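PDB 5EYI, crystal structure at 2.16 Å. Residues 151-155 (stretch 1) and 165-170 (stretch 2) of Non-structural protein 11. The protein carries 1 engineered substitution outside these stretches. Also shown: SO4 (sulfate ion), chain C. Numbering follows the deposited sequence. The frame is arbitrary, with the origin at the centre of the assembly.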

# COMPACT_ATOMS: atom_id res chain seq x y z
N ARG A 151 0.82 -19.23 -8.93
CA ARG A 151 1.61 -20.44 -8.71
C ARG A 151 1.78 -20.73 -7.23
O ARG A 151 1.46 -19.90 -6.37
CB ARG A 151 2.98 -20.29 -9.34
CG ARG A 151 2.94 -20.28 -10.85
CD ARG A 151 4.30 -19.88 -11.39
NE ARG A 151 4.35 -19.92 -12.84
CZ ARG A 151 5.20 -19.21 -13.59
NH1 ARG A 151 6.10 -18.40 -13.04
NH2 ARG A 151 5.15 -19.31 -14.92
N TYR A 152 2.26 -21.95 -6.95
CA TYR A 152 2.73 -22.36 -5.63
C TYR A 152 1.63 -22.47 -4.55
O TYR A 152 1.94 -22.56 -3.35
CB TYR A 152 3.89 -21.45 -5.19
CG TYR A 152 4.93 -21.24 -6.28
CD1 TYR A 152 5.49 -22.33 -6.95
CD2 TYR A 152 5.33 -19.96 -6.66
CE1 TYR A 152 6.43 -22.15 -7.95
CE2 TYR A 152 6.26 -19.77 -7.67
CZ TYR A 152 6.80 -20.87 -8.31
OH TYR A 152 7.72 -20.70 -9.32
N LEU A 153 0.37 -22.51 -4.96
CA LEU A 153 -0.74 -22.51 -4.00
C LEU A 153 -1.01 -23.92 -3.49
O LEU A 153 -0.77 -24.90 -4.20
CB LEU A 153 -2.01 -21.98 -4.64
CG LEU A 153 -1.96 -20.55 -5.17
CD1 LEU A 153 -3.36 -20.19 -5.64
CD2 LEU A 153 -1.44 -19.56 -4.14
N PRO A 154 -1.53 -24.03 -2.25
CA PRO A 154 -1.91 -25.34 -1.71
C PRO A 154 -3.25 -25.80 -2.26
O PRO A 154 -3.97 -25.02 -2.88
CB PRO A 154 -2.01 -25.07 -0.22
CG PRO A 154 -2.47 -23.65 -0.14
CD PRO A 154 -1.84 -22.94 -1.31
N ARG A 155 -3.61 -27.05 -2.00
CA ARG A 155 -4.88 -27.59 -2.46
C ARG A 155 -6.12 -27.02 -1.73
O ARG A 155 -7.16 -26.88 -2.36
CB ARG A 155 -4.87 -29.13 -2.39
CG ARG A 155 -4.06 -29.76 -3.52
CD ARG A 155 -3.82 -31.23 -3.29
NE ARG A 155 -5.07 -32.02 -3.28
CZ ARG A 155 -5.60 -32.67 -4.32
NH1 ARG A 155 -5.03 -32.66 -5.52
NH2 ARG A 155 -6.74 -33.34 -4.15
S SO4 C . 2.56 -21.97 -14.93
O1 SO4 C . 1.53 -22.83 -15.53
O2 SO4 C . 3.91 -22.56 -15.10
O3 SO4 C . 2.21 -21.88 -13.49
O4 SO4 C . 2.64 -20.61 -15.51
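Stretch 2 165-170: VGVSSP

Stretch 2 runs as an extended strand from V165 to S169, the end of a strand that begins earlier in the chain, and lies against an irregular segment. The two run in broadly opposite senses, obliquely to each other: P154 meets V165, while Y152 meets V167, S168 and S169. R151 sets out sideways to the strand, and the end of its side chain extends clear of it, where its long, charged arm binds a sulfate ion, NE to O3 at 3.0 Å and NH2 to O4 at 2.9 Å.

Y152 is the centre of the contact. Its positive phi (67°) is uncommon outside glycine, and its carbonyl accepts the hydrogen bond between the stretches, S168 N to Y152 O at 3.0 Å and nearly straight (163°). V167 CA also approaches Y152 O, at 3.3 Å. The broad aromatic ring receives S169 CB off-centre, 4.2 Å from its centroid, and a water joins Y152 OH (2.6 Å) to S169 OG (3.2 Å), so the tyrosine offers both an apolar surface and a polar tip.

L153 starts away from the strand, yet its flexible side chain brings CD2 to 3.9 Å from V167 CG1. P154, whose ring leaves no amide hydrogen to donate, packs instead: CG lies 3.6 Å from V165 CG2, and CD 3.4 Å from G166 O. R155 is exposed and beyond reach of the strand.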

# COMPACT_ATOMS: atom_id res chain seq x y z
N VAL A 165 -2.68 -18.04 3.42
CA VAL A 165 -2.20 -19.30 2.91
C VAL A 165 -0.66 -19.35 2.94
O VAL A 165 0.02 -18.30 2.91
CB VAL A 165 -2.85 -19.50 1.50
CG1 VAL A 165 -1.87 -19.48 0.34
CG2 VAL A 165 -3.76 -20.71 1.48
N GLY A 166 -0.12 -20.56 3.06
CA GLY A 166 1.30 -20.81 2.85
C GLY A 166 1.51 -21.22 1.41
O GLY A 166 0.64 -21.85 0.81
N VAL A 167 2.66 -20.86 0.85
CA VAL A 167 2.95 -21.14 -0.55
C VAL A 167 4.29 -21.84 -0.66
O VAL A 167 5.18 -21.57 0.14
CB VAL A 167 2.92 -19.85 -1.42
CG1 VAL A 167 1.50 -19.33 -1.53
CG2 VAL A 167 3.83 -18.76 -0.87
N SER A 168 4.42 -22.71 -1.65
CA SER A 168 5.59 -23.60 -1.77
C SER A 168 6.00 -23.82 -3.23
O SER A 168 5.16 -24.15 -4.09
CB SER A 168 5.29 -24.96 -1.12
OG SER A 168 6.29 -25.94 -1.41
N SER A 169 7.29 -23.62 -3.49
CA SER A 169 7.93 -24.14 -4.69
C SER A 169 8.68 -25.40 -4.23
O SER A 169 9.74 -25.27 -3.61
CB SER A 169 8.90 -23.11 -5.28
OG SER A 169 9.49 -23.63 -6.45
N PRO A 170 8.11 -26.60 -4.47
CA PRO A 170 8.64 -27.83 -3.85
C PRO A 170 10.13 -28.04 -4.04
O PRO A 170 10.64 -27.88 -5.15
CB PRO A 170 7.86 -28.94 -4.58
CG PRO A 170 6.59 -28.30 -4.97
CD PRO A 170 6.96 -26.89 -5.34
O HOH W 1 9.64 -22.51 -9.49